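Long-range contacts in putative isomerase (Sinorhizobium meliloti, PDB 2PPG), which is a putative isomerase of the enolase superfamily, combining an N-terminal domain of the mandelate racemase/muconate lactonizing enzyme type with a TIM-barrel-like C-terminal domain: residues D166-R171 / A193-A198; S184-A189 / P210-A215; L230-E235 / A259-A264. One frame throughout, in Å; residues are numbered along the deposited sequence.

Interaction 1: D166-R171 / A193-A198; sequences DTRAKR and ADDGVA
Arg-168 and Arg-171 reach from the start of helix 168-180 to Asp-195 and Asp-194, on the loop leading into helix 197-208. The contact thus joins two neighbouring beta-to-alpha connections of the TIM-barrel-like domain. Its firmest link is the salt bridge from Arg-168 NE to Asp-195 OD1, 2.8 Å with an N-H...O angle of 143°. The guanidinium and carboxylate planes are 53° apart, and NE meets OD1 from above the carboxylate plane. The arginine's CD follows NE to the same oxygen, 3.6 Å from OD1.

Buried Arg-171 takes a different route. Its bond to CB points at segment 193-198; chi1 (-65°) then sets CG beside the backbone N, and the chain bends at chi3. One guanidinium face is covered by Thr-167 O and Arg-168 N, both offset toward the rim. NE forms a salt bridge with Glu-200, its strongest polar partner, while NH1 also donates to the backbone O of Glu-165. The bond to Asp-194 OD2 is therefore secondary: NH1 stands 3.4 Å from OD2, a weak hydrogen bond within a salt bridge. Asp-194 likewise has its main partner outside the contact, because OD1 forms a salt bridge with Arg-28.

The loose side is exposed. There Asp-166 O and Asp-194 OD2 approach to 3.4 Å as two acceptors without bonding, and Lys-170 NZ turns back to form a salt bridge with Asp-166 OD2 at 3.4 Å.

Local structure shapes each segment separately: Gly-196 N closes a type I turn on Ala-193 O at 3.0 Å, and N-cap Thr-167 accepts Lys-170 N on OG1 at 3.1 Å.

Interaction 2: S184-A189 / P210-A215; sequences SSFKFA and PAVRIA
Ser-185, Phe-186 and Lys-187 pair in parallel register with Arg-213, Ile-214 and Ala-215, joining the two strands of a beta-alpha-beta crossover whose helix is 197-208. The strand axes run 21° apart, 4.6 Å at closest approach. Backbone bonds form the ladder: Arg-213 N donates to Ser-184 O, Phe-186 N to Arg-213 O, and Ala-215 N to Phe-186 O at 2.8 Å, with a weak bond from Phe-188 N to Ala-215 O.

Apolar contacts lie on the face of Phe-186 and Ile-214. Phe-186 CD2 meets Val-212 CG1 at 3.5 Å, the two side chains crossing at about a right angle, and Ile-214 CG2 reaches the ring edge of Phe-188 at 4.4 Å (CE2).

The other face carries Ser-185, Arg-213, Lys-187 and Ala-215, most of them polar. Lys-187 rests CG 4.0 Å from Ala-215 CB, while its NZ leads away to salt bridges with Glu-243 and Glu-344 and a hydrogen bond with Tyr-159 OH. Ser-185 OG stands anti to the carbonyl carbon (chi1 -70°), where Arg-213 grips it side-on, NE and NH2 each 3.0 Å from OG, which lies in the guanidinium plane. With both N-H groups directed at one oxygen, OG acts as a double acceptor, which would restrict rotation of the guanidinium.

Interaction 3: L230-E235 / A259-A264; sequences LIKAME and ASVSTA
Outside the strands of the TIM-barrel-like domain, on its alpha-to-beta side, Ile-231, Lys-232 and Glu-235 of the segment on helix 224-234 meet Ser-260 to Thr-263, on the connection between helix 251-260 and strand 264-267. The evidence for a specific fit centres on Glu-235 OE2. Thr-263 OG1 donates to it at 2.7 Å, approaching from above the carboxylate plane, 36° out of it. Two weaker bonds join the same oxygen, from Thr-263 N at 3.4 Å and from Ser-262 OG at 3.5 Å. On the threonine, OG1 stands anti to the carbonyl carbon (chi1 -65°), beside its own backbone N, an arrangement that lets both groups address one oxygen. The approach is close along the glutamate chain too, Glu-235 CG lying 3.3 Å from Thr-263 OG1.

Beside these hydrogen bonds is a small apolar patch of Ile-231 and Val-261. Ile-231 CG2 packs on Val-261 CG1 at 3.9 Å, the two side chains crossing at about a right angle; the isoleucine methyl also borders the threonine hydroxyl, 3.9 Å from Thr-263 OG1. Lys-232 crosses the valine obliquely and meets the same valine methyl, its CG 4.0 Å from Val-261 CG1. Its chain then bends at the last torsion, bringing NZ within 3.2 Å of Ser-260 O; this donor lies in the carbonyl plane, at a C=O...N angle of 155°.

Subunit contacts adjoin the contact: Ser-262 packs on Lys-232 of a second subunit, and Lys-232 on Ser-262 of a third. Three donors converging on Glu-235 OE2, with a single strong bond among them, would be expected to stabilise a negative carboxylate, while Lys-232 NZ donates to the Ser-260 carbonyl, so that neither charge depends on an ion pair across the contact.

Overall arrangement
Interactions 1 and 2 alternate along the chain, interaction 3 follows, and all three meet at a shared apolar junction. Val-197 of interaction 1 packs its CG1 3.9 Å from Phe-188 CE1 of interaction 2 and its CB 3.8 Å from the SE of selenomethionine Met-234 of interaction 3. Phe-188 CZ and Met-234 SE, 4.1 Å apart, close the triangle. Centres lie about 14 Å (1 and 2), 15 Å (2 and 3) and 20 Å (1 and 3) apart. Interaction 1 lies on beta-to-alpha connections, interaction 3 on the alpha-to-beta side, interaction 2 between. Active sites of this superfamily lie at the C-terminal strand ends; Lys-187, bridged to Glu-243 and Glu-344, points into the barrel, consistent with a place nearby.

Interaction 1: D166-R171 / A193-A198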
ATOM      1  N   ASP A 166      -1.538 -45.530 -18.734  1.00 61.11           N
ATOM      2  CA  ASP A 166      -0.386 -45.163 -19.575  1.00 61.74           C
ATOM      3  C   ASP A 166      -0.659 -44.108 -20.653  1.00 58.26           C
ATOM      4  O   ASP A 166       0.237 -43.349 -21.020  1.00 58.06           O
ATOM      5  CB  ASP A 166       0.211 -46.405 -20.250  1.00 66.23           C
ATOM      6  CG  ASP A 166       0.558 -47.511 -19.264  1.00 70.03           C
ATOM      7  OD1 ASP A 166       1.005 -47.217 -18.130  1.00 71.16           O
ATOM      8  OD2 ASP A 166       0.393 -48.692 -19.641  1.00 72.04           O
ATOM      9  N   THR A 167      -1.876 -44.076 -21.182  1.00 52.70           N
ATOM     10  CA  THR A 167      -2.189 -43.135 -22.254  1.00 49.68           C
ATOM     11  C   THR A 167      -3.304 -42.169 -21.863  1.00 48.44           C
ATOM     12  O   THR A 167      -4.123 -42.453 -20.976  1.00 45.69           O
ATOM     13  CB  THR A 167      -2.575 -43.851 -23.589  1.00 49.82           C
ATOM     14  OG1 THR A 167      -3.843 -44.501 -23.448  1.00 47.24           O
ATOM     15  CG2 THR A 167      -1.526 -44.890 -23.997  1.00 51.52           C
ATOM     16  N   ARG A 168      -3.320 -41.030 -22.545  1.00 46.39           N
ATOM     17  CA  ARG A 168      -4.375 -40.032 -22.410  1.00 45.51           C
ATOM     18  C   ARG A 168      -5.768 -40.675 -22.487  1.00 46.90           C
ATOM     19  O   ARG A 168      -6.578 -40.529 -21.564  1.00 48.01           O
ATOM     20  CB  ARG A 168      -4.212 -38.977 -23.501  1.00 42.47           C
ATOM     21  CG  ARG A 168      -4.572 -37.587 -23.071  1.00 44.62           C
ATOM     22  CD  ARG A 168      -3.700 -36.564 -23.751  1.00 44.18           C
ATOM     23  NE  ARG A 168      -3.624 -36.791 -25.190  1.00 49.83           N
ATOM     24  CZ  ARG A 168      -4.484 -36.290 -26.076  1.00 52.79           C
ATOM     25  NH1 ARG A 168      -5.507 -35.534 -25.678  1.00 52.62           N
ATOM     26  NH2 ARG A 168      -4.323 -36.550 -27.368  1.00 52.26           N
ATOM     27  N   ALA A 169      -6.016 -41.407 -23.573  1.00 45.71           N
ATOM     28  CA  ALA A 169      -7.287 -42.087 -23.823  1.00 45.94           C
ATOM     29  C   ALA A 169      -7.632 -43.157 -22.774  1.00 48.88           C
ATOM     30  O   ALA A 169      -8.798 -43.323 -22.400  1.00 49.03           O
ATOM     31  CB  ALA A 169      -7.284 -42.698 -25.222  1.00 45.78           C
ATOM     32  N   LYS A 170      -6.623 -43.888 -22.307  1.00 51.23           N
ATOM     33  CA  LYS A 170      -6.836 -44.859 -21.243  1.00 51.45           C
ATOM     34  C   LYS A 170      -7.226 -44.170 -19.924  1.00 50.84           C
ATOM     35  O   LYS A 170      -8.049 -44.698 -19.161  1.00 49.64           O
ATOM     36  CB  LYS A 170      -5.625 -45.791 -21.074  1.00 52.35           C
ATOM     37  CG  LYS A 170      -5.662 -47.012 -22.017  1.00 56.57           C
ATOM     38  CD  LYS A 170      -4.835 -48.224 -21.518  1.00 56.46           C
ATOM     39  CE  LYS A 170      -3.560 -48.490 -22.351  1.00 56.98           C
ATOM     40  NZ  LYS A 170      -2.291 -48.121 -21.649  1.00 57.33           N
ATOM     41  N   ARG A 171      -6.664 -42.987 -19.671  1.00 45.34           N
ATOM     42  CA  ARG A 171      -7.006 -42.239 -18.460  1.00 43.30           C
ATOM     43  C   ARG A 171      -8.422 -41.653 -18.536  1.00 45.41           C
ATOM     44  O   ARG A 171      -9.180 -41.668 -17.550  1.00 44.06           O
ATOM     45  CB  ARG A 171      -5.977 -41.143 -18.190  1.00 42.16           C
ATOM     46  CG  ARG A 171      -4.586 -41.670 -17.860  1.00 39.55           C
ATOM     47  CD  ARG A 171      -3.687 -40.565 -17.363  1.00 37.40           C
ATOM     48  NE  ARG A 171      -3.300 -39.633 -18.409  1.00 35.71           N
ATOM     49  CZ  ARG A 171      -2.212 -39.770 -19.159  1.00 39.35           C
ATOM     50  NH1 ARG A 171      -1.410 -40.819 -18.989  1.00 41.71           N
ATOM     51  NH2 ARG A 171      -1.927 -38.866 -20.088  1.00 37.33           N
ATOM     52  N   ALA A 193       0.508 -36.040 -17.249  1.00 63.35           N
ATOM     53  CA  ALA A 193       0.018 -35.548 -18.533  1.00 64.88           C
ATOM     54  C   ALA A 193       1.111 -35.553 -19.600  1.00 66.75           C
ATOM     55  O   ALA A 193       1.722 -34.523 -19.887  1.00 68.24           O
ATOM     56  CB  ALA A 193      -0.575 -34.157 -18.375  1.00 64.41           C
ATOM     57  N   ASP A 194       1.334 -36.722 -20.193  1.00 69.48           N
ATOM     58  CA  ASP A 194       2.432 -36.935 -21.139  1.00 70.28           C
ATOM     59  C   ASP A 194       2.384 -36.002 -22.333  1.00 68.96           C
ATOM     60  O   ASP A 194       3.408 -35.445 -22.719  1.00 71.65           O
ATOM     61  CB  ASP A 194       2.447 -38.385 -21.619  1.00 72.56           C
ATOM     62  CG  ASP A 194       2.504 -39.374 -20.471  1.00 74.46           C
ATOM     63  OD1 ASP A 194       3.431 -39.269 -19.633  1.00 73.68           O
ATOM     64  OD2 ASP A 194       1.615 -40.255 -20.410  1.00 74.78           O
ATOM     65  N   ASP A 195       1.195 -35.826 -22.906  1.00 67.28           N
ATOM     66  CA  ASP A 195       1.018 -34.979 -24.088  1.00 65.42           C
ATOM     67  C   ASP A 195       0.910 -33.486 -23.747  1.00 63.17           C
ATOM     68  O   ASP A 195       0.661 -32.662 -24.632  1.00 59.85           O
ATOM     69  CB  ASP A 195      -0.221 -35.417 -24.884  1.00 68.93           C
ATOM     70  CG  ASP A 195      -0.210 -36.903 -25.247  1.00 70.99           C
ATOM     71  OD1 ASP A 195      -1.023 -37.303 -26.109  1.00 70.15           O
ATOM     72  OD2 ASP A 195       0.594 -37.669 -24.666  1.00 72.62           O
ATOM     73  N   GLY A 196       1.098 -33.143 -22.470  1.00 62.01           N
ATOM     74  CA  GLY A 196       0.915 -31.772 -21.989  1.00 59.58           C
ATOM     75  C   GLY A 196      -0.504 -31.538 -21.494  1.00 60.96           C
ATOM     76  O   GLY A 196      -1.473 -31.924 -22.157  1.00 63.06           O
ATOM     77  N   VAL A 197      -0.629 -30.890 -20.335  1.00 58.96           N
ATOM     78  CA  VAL A 197      -1.934 -30.667 -19.678  1.00 55.72           C
ATOM     79  C   VAL A 197      -3.076 -30.149 -20.577  1.00 56.79           C
ATOM     80  O   VAL A 197      -4.240 -30.500 -20.356  1.00 59.25           O
ATOM     81  CB  VAL A 197      -1.828 -29.761 -18.403  1.00 52.10           C
ATOM     82  CG1 VAL A 197      -0.974 -30.423 -17.329  1.00 46.92           C
ATOM     83  CG2 VAL A 197      -1.312 -28.365 -18.749  1.00 48.52           C
ATOM     84  N   ALA A 198      -2.752 -29.327 -21.574  1.00 54.69           N
ATOM     85  CA  ALA A 198      -3.769 -28.783 -22.479  1.00 54.02           C
ATOM     86  C   ALA A 198      -4.515 -29.892 -23.208  1.00 55.46           C
ATOM     87  O   ALA A 198      -5.747 -29.877 -23.294  1.00 57.40           O
ATOM     88  CB  ALA A 198      -3.149 -27.808 -23.477  1.00 51.13           C
TER

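Interaction 2: S184-A189 / P210-A215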
ATOM      1  N   SER A 184     -18.868 -36.998 -10.341  1.00 36.79           N
ATOM      2  CA  SER A 184     -18.907 -35.951 -11.367  1.00 35.71           C
ATOM      3  C   SER A 184     -17.888 -34.827 -11.147  1.00 34.64           C
ATOM      4  O   SER A 184     -18.064 -33.712 -11.640  1.00 32.03           O
ATOM      5  CB  SER A 184     -20.312 -35.380 -11.465  1.00 37.06           C
ATOM      6  OG  SER A 184     -20.817 -35.153 -10.158  1.00 44.67           O
ATOM      7  N   SER A 185     -16.828 -35.130 -10.399  1.00 33.90           N
ATOM      8  CA  SER A 185     -15.731 -34.188 -10.175  1.00 32.15           C
ATOM      9  C   SER A 185     -14.434 -34.964 -10.282  1.00 32.62           C
ATOM     10  O   SER A 185     -14.351 -36.108  -9.822  1.00 33.07           O
ATOM     11  CB  SER A 185     -15.835 -33.524  -8.806  1.00 30.80           C
ATOM     12  OG  SER A 185     -16.914 -32.623  -8.751  1.00 32.83           O
ATOM     13  N   PHE A 186     -13.431 -34.356 -10.906  1.00 28.36           N
ATOM     14  CA  PHE A 186     -12.206 -35.071 -11.249  1.00 26.82           C
ATOM     15  C   PHE A 186     -10.989 -34.186 -11.074  1.00 26.71           C
ATOM     16  O   PHE A 186     -11.079 -32.967 -11.207  1.00 27.62           O
ATOM     17  CB  PHE A 186     -12.303 -35.605 -12.695  1.00 28.17           C
ATOM     18  CG  PHE A 186     -13.474 -36.528 -12.903  1.00 28.73           C
ATOM     19  CD1 PHE A 186     -13.331 -37.899 -12.744  1.00 31.84           C
ATOM     20  CD2 PHE A 186     -14.737 -36.017 -13.175  1.00 27.96           C
ATOM     21  CE1 PHE A 186     -14.433 -38.742 -12.872  1.00 32.49           C
ATOM     22  CE2 PHE A 186     -15.832 -36.849 -13.303  1.00 26.89           C
ATOM     23  CZ  PHE A 186     -15.684 -38.211 -13.147  1.00 26.98           C
ATOM     24  N   LYS A 187      -9.859 -34.801 -10.748  1.00 26.95           N
ATOM     25  CA  LYS A 187      -8.579 -34.108 -10.759  1.00 26.17           C
ATOM     26  C   LYS A 187      -7.510 -35.028 -11.335  1.00 28.34           C
ATOM     27  O   LYS A 187      -7.375 -36.171 -10.916  1.00 33.95           O
ATOM     28  CB  LYS A 187      -8.181 -33.679  -9.345  1.00 26.19           C
ATOM     29  CG  LYS A 187      -7.014 -32.708  -9.304  1.00 27.12           C
ATOM     30  CD  LYS A 187      -6.668 -32.326  -7.893  1.00 28.06           C
ATOM     31  CE  LYS A 187      -5.822 -33.386  -7.224  1.00 31.28           C
ATOM     32  NZ  LYS A 187      -5.849 -33.191  -5.755  1.00 28.77           N
ATOM     33  N   PHE A 188      -6.749 -34.536 -12.296  1.00 32.65           N
ATOM     34  CA  PHE A 188      -5.590 -35.272 -12.796  1.00 34.09           C
ATOM     35  C   PHE A 188      -4.305 -34.580 -12.378  1.00 35.62           C
ATOM     36  O   PHE A 188      -4.260 -33.357 -12.252  1.00 32.16           O
ATOM     37  CB  PHE A 188      -5.638 -35.380 -14.318  1.00 32.62           C
ATOM     38  CG  PHE A 188      -5.460 -34.070 -15.030  1.00 29.65           C
ATOM     39  CD1 PHE A 188      -4.210 -33.684 -15.511  1.00 33.99           C
ATOM     40  CD2 PHE A 188      -6.527 -33.238 -15.248  1.00 28.81           C
ATOM     41  CE1 PHE A 188      -4.037 -32.489 -16.185  1.00 27.87           C
ATOM     42  CE2 PHE A 188      -6.358 -32.043 -15.920  1.00 31.02           C
ATOM     43  CZ  PHE A 188      -5.112 -31.672 -16.388  1.00 28.77           C
ATOM     44  N   ALA A 189      -3.255 -35.368 -12.174  1.00 43.87           N
ATOM     45  CA  ALA A 189      -1.923 -34.825 -11.857  1.00 45.62           C
ATOM     46  C   ALA A 189      -1.179 -34.480 -13.136  1.00 43.41           C
ATOM     47  O   ALA A 189      -1.158 -35.274 -14.070  1.00 40.47           O
ATOM     48  CB  ALA A 189      -1.112 -35.822 -11.026  1.00 45.45           C
ATOM     49  N   PRO A 210     -19.967 -31.711 -20.895  1.00 40.62           N
ATOM     50  CA  PRO A 210     -19.880 -30.311 -20.455  1.00 42.02           C
ATOM     51  C   PRO A 210     -20.173 -30.030 -18.962  1.00 41.96           C
ATOM     52  O   PRO A 210     -19.757 -28.984 -18.462  1.00 43.51           O
ATOM     53  CB  PRO A 210     -20.926 -29.598 -21.332  1.00 40.36           C
ATOM     54  CG  PRO A 210     -21.396 -30.629 -22.327  1.00 41.19           C
ATOM     55  CD  PRO A 210     -21.162 -31.957 -21.715  1.00 39.33           C
ATOM     56  N   ALA A 211     -20.875 -30.928 -18.271  1.00 39.05           N
ATOM     57  CA  ALA A 211     -21.367 -30.653 -16.902  1.00 39.48           C
ATOM     58  C   ALA A 211     -20.361 -30.967 -15.785  1.00 38.61           C
ATOM     59  O   ALA A 211     -20.409 -30.379 -14.710  1.00 39.13           O
ATOM     60  CB  ALA A 211     -22.696 -31.401 -16.642  1.00 35.45           C
ATOM     61  N   VAL A 212     -19.466 -31.908 -16.049  1.00 37.96           N
ATOM     62  CA  VAL A 212     -18.517 -32.412 -15.059  1.00 38.82           C
ATOM     63  C   VAL A 212     -17.408 -31.411 -14.678  1.00 37.93           C
ATOM     64  O   VAL A 212     -16.977 -30.599 -15.510  1.00 39.05           O
ATOM     65  CB  VAL A 212     -17.913 -33.722 -15.582  1.00 40.56           C
ATOM     66  CG1 VAL A 212     -16.462 -33.834 -15.249  1.00 42.70           C
ATOM     67  CG2 VAL A 212     -18.712 -34.912 -15.066  1.00 40.80           C
ATOM     68  N   ARG A 213     -16.968 -31.458 -13.416  1.00 33.45           N
ATOM     69  CA  ARG A 213     -15.891 -30.579 -12.938  1.00 30.59           C
ATOM     70  C   ARG A 213     -14.547 -31.276 -13.020  1.00 30.92           C
ATOM     71  O   ARG A 213     -14.420 -32.459 -12.674  1.00 29.18           O
ATOM     72  CB  ARG A 213     -16.143 -30.093 -11.518  1.00 30.71           C
ATOM     73  CG  ARG A 213     -17.373 -29.225 -11.369  1.00 34.85           C
ATOM     74  CD  ARG A 213     -17.489 -28.652  -9.962  1.00 37.09           C
ATOM     75  NE  ARG A 213     -17.563 -29.704  -8.947  1.00 38.72           N
ATOM     76  CZ  ARG A 213     -17.685 -29.482  -7.641  1.00 37.72           C
ATOM     77  NH1 ARG A 213     -17.745 -28.245  -7.181  1.00 38.52           N
ATOM     78  NH2 ARG A 213     -17.735 -30.497  -6.791  1.00 36.72           N
ATOM     79  N   ILE A 214     -13.548 -30.538 -13.502  1.00 31.28           N
ATOM     80  CA  ILE A 214     -12.233 -31.098 -13.800  1.00 28.74           C
ATOM     81  C   ILE A 214     -11.144 -30.122 -13.362  1.00 32.61           C
ATOM     82  O   ILE A 214     -10.991 -29.024 -13.913  1.00 35.46           O
ATOM     83  CB  ILE A 214     -12.053 -31.386 -15.307  1.00 27.06           C
ATOM     84  CG1 ILE A 214     -13.117 -32.361 -15.821  1.00 28.26           C
ATOM     85  CG2 ILE A 214     -10.696 -32.001 -15.562  1.00 29.30           C
ATOM     86  CD1 ILE A 214     -13.163 -32.467 -17.329  1.00 27.99           C
ATOM     87  N   ALA A 215     -10.385 -30.532 -12.365  1.00 30.74           N
ATOM     88  CA  ALA A 215      -9.324 -29.709 -11.851  1.00 29.60           C
ATOM     89  C   ALA A 215      -7.976 -30.273 -12.289  1.00 30.95           C
ATOM     90  O   ALA A 215      -7.890 -31.402 -12.780  1.00 30.80           O
ATOM     91  CB  ALA A 215      -9.420 -29.644 -10.341  1.00 26.04           C
TER

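Interaction 3: L230-E235 / A259-A264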
ATOM      1  N   LEU A 230       0.029 -22.108 -18.589  1.00 38.56           N
ATOM      2  CA  LEU A 230      -0.563 -23.439 -18.514  1.00 36.94           C
ATOM      3  C   LEU A 230      -2.046 -23.397 -18.176  1.00 36.23           C
ATOM      4  O   LEU A 230      -2.856 -23.992 -18.873  1.00 40.08           O
ATOM      5  CB  LEU A 230       0.202 -24.293 -17.498  1.00 39.62           C
ATOM      6  CG  LEU A 230       1.634 -24.645 -17.944  1.00 40.93           C
ATOM      7  CD1 LEU A 230       2.509 -25.125 -16.764  1.00 43.40           C
ATOM      8  CD2 LEU A 230       1.633 -25.666 -19.099  1.00 36.07           C
ATOM      9  N   ILE A 231      -2.398 -22.685 -17.111  1.00 34.41           N
ATOM     10  CA  ILE A 231      -3.792 -22.486 -16.754  1.00 33.66           C
ATOM     11  C   ILE A 231      -4.603 -21.934 -17.926  1.00 37.46           C
ATOM     12  O   ILE A 231      -5.617 -22.519 -18.306  1.00 39.87           O
ATOM     13  CB  ILE A 231      -3.934 -21.561 -15.541  1.00 30.73           C
ATOM     14  CG1 ILE A 231      -3.309 -22.224 -14.319  1.00 28.61           C
ATOM     15  CG2 ILE A 231      -5.401 -21.223 -15.292  1.00 26.31           C
ATOM     16  CD1 ILE A 231      -3.050 -21.276 -13.170  1.00 30.33           C
ATOM     17  N   LYS A 232      -4.143 -20.824 -18.498  1.00 38.43           N
ATOM     18  CA  LYS A 232      -4.843 -20.168 -19.597  1.00 40.65           C
ATOM     19  C   LYS A 232      -4.999 -21.075 -20.807  1.00 42.37           C
ATOM     20  O   LYS A 232      -5.889 -20.863 -21.626  1.00 43.15           O
ATOM     21  CB  LYS A 232      -4.137 -18.872 -20.009  1.00 41.36           C
ATOM     22  CG  LYS A 232      -4.414 -17.685 -19.084  1.00 44.32           C
ATOM     23  CD  LYS A 232      -4.187 -16.362 -19.801  1.00 45.66           C
ATOM     24  CE  LYS A 232      -4.389 -15.159 -18.877  1.00 46.99           C
ATOM     25  NZ  LYS A 232      -5.739 -15.104 -18.256  1.00 46.78           N
ATOM     26  N   ALA A 233      -4.141 -22.086 -20.911  1.00 41.85           N
ATOM     27  CA  ALA A 233      -4.214 -23.026 -22.018  1.00 44.20           C
ATOM     28  C   ALA A 233      -5.334 -24.038 -21.779  1.00 48.13           C
ATOM     29  O   ALA A 233      -5.913 -24.575 -22.724  1.00 50.78           O
ATOM     30  CB  ALA A 233      -2.886 -23.732 -22.197  1.00 39.61           C
HETATM   31  N   MSE A 234      -5.628 -24.274 -20.502  1.00 49.32           N
HETATM   32  CA  MSE A 234      -6.606 -25.260 -20.070  1.00 48.48           C
HETATM   33  C   MSE A 234      -8.001 -24.667 -19.920  1.00 45.09           C
HETATM   34  O   MSE A 234      -8.987 -25.398 -19.949  1.00 48.42           O
HETATM   35  CB  MSE A 234      -6.189 -25.849 -18.720  1.00 48.74           C
HETATM   36  CG  MSE A 234      -5.075 -26.863 -18.778  1.00 52.12           C
HETATM   37 SE   MSE A 234      -4.658 -27.623 -17.008  1.00 57.95          SE
HETATM   38  CE  MSE A 234      -3.738 -26.103 -16.229  1.00 50.93           C
ATOM     39  N   GLU A 235      -8.079 -23.353 -19.745  1.00 42.07           N
ATOM     40  CA  GLU A 235      -9.343 -22.671 -19.448  1.00 41.48           C
ATOM     41  C   GLU A 235     -10.438 -22.751 -20.520  1.00 41.65           C
ATOM     42  O   GLU A 235     -11.611 -22.860 -20.175  1.00 45.20           O
ATOM     43  CB  GLU A 235      -9.102 -21.213 -19.015  1.00 42.05           C
ATOM     44  CG  GLU A 235      -8.818 -21.064 -17.519  1.00 41.20           C
ATOM     45  CD  GLU A 235      -8.309 -19.675 -17.112  1.00 42.55           C
ATOM     46  OE1 GLU A 235      -7.449 -19.111 -17.811  1.00 45.56           O
ATOM     47  OE2 GLU A 235      -8.753 -19.146 -16.073  1.00 43.29           O
ATOM     48  N   ALA A 259      -4.174 -13.501  -9.220  1.00 34.89           N
ATOM     49  CA  ALA A 259      -4.641 -12.251  -9.814  1.00 37.05           C
ATOM     50  C   ALA A 259      -4.730 -12.294 -11.340  1.00 38.56           C
ATOM     51  O   ALA A 259      -5.498 -11.538 -11.924  1.00 39.56           O
ATOM     52  CB  ALA A 259      -3.765 -11.083  -9.368  1.00 36.58           C
ATOM     53  N   SER A 260      -3.969 -13.178 -11.981  1.00 38.44           N
ATOM     54  CA  SER A 260      -3.860 -13.158 -13.440  1.00 36.75           C
ATOM     55  C   SER A 260      -4.834 -14.076 -14.179  1.00 39.10           C
ATOM     56  O   SER A 260      -4.910 -14.032 -15.405  1.00 44.91           O
ATOM     57  CB  SER A 260      -2.432 -13.481 -13.873  1.00 37.07           C
ATOM     58  OG  SER A 260      -1.499 -12.630 -13.234  1.00 39.08           O
ATOM     59  N   VAL A 261      -5.568 -14.913 -13.455  1.00 38.34           N
ATOM     60  CA  VAL A 261      -6.504 -15.852 -14.089  1.00 36.26           C
ATOM     61  C   VAL A 261      -7.831 -15.882 -13.342  1.00 36.73           C
ATOM     62  O   VAL A 261      -7.873 -15.660 -12.136  1.00 38.06           O
ATOM     63  CB  VAL A 261      -5.923 -17.282 -14.146  1.00 35.24           C
ATOM     64  CG1 VAL A 261      -4.745 -17.341 -15.095  1.00 35.34           C
ATOM     65  CG2 VAL A 261      -5.512 -17.769 -12.750  1.00 33.59           C
ATOM     66  N   SER A 262      -8.925 -16.152 -14.035  1.00 36.39           N
ATOM     67  CA  SER A 262     -10.209 -16.182 -13.339  1.00 40.88           C
ATOM     68  C   SER A 262     -10.390 -17.487 -12.541  1.00 41.30           C
ATOM     69  O   SER A 262     -11.235 -17.561 -11.653  1.00 43.90           O
ATOM     70  CB  SER A 262     -11.363 -15.952 -14.309  1.00 38.79           C
ATOM     71  OG  SER A 262     -11.327 -16.923 -15.330  1.00 43.73           O
ATOM     72  N   THR A 263      -9.576 -18.492 -12.859  1.00 38.14           N
ATOM     73  CA  THR A 263      -9.622 -19.799 -12.218  1.00 35.89           C
ATOM     74  C   THR A 263      -9.246 -19.762 -10.743  1.00 37.69           C
ATOM     75  O   THR A 263      -8.266 -19.108 -10.335  1.00 40.39           O
ATOM     76  CB  THR A 263      -8.662 -20.785 -12.906  1.00 36.78           C
ATOM     77  OG1 THR A 263      -9.102 -21.033 -14.240  1.00 35.89           O
ATOM     78  CG2 THR A 263      -8.596 -22.120 -12.147  1.00 37.43           C
ATOM     79  N   ALA A 264     -10.031 -20.489  -9.955  1.00 33.11           N
ATOM     80  CA  ALA A 264      -9.823 -20.612  -8.531  1.00 28.55           C
ATOM     81  C   ALA A 264      -8.479 -21.303  -8.247  1.00 28.82           C
ATOM     82  O   ALA A 264      -8.133 -22.278  -8.899  1.00 26.46           O
ATOM     83  CB  ALA A 264     -10.960 -21.383  -7.945  1.00 26.77           C
TER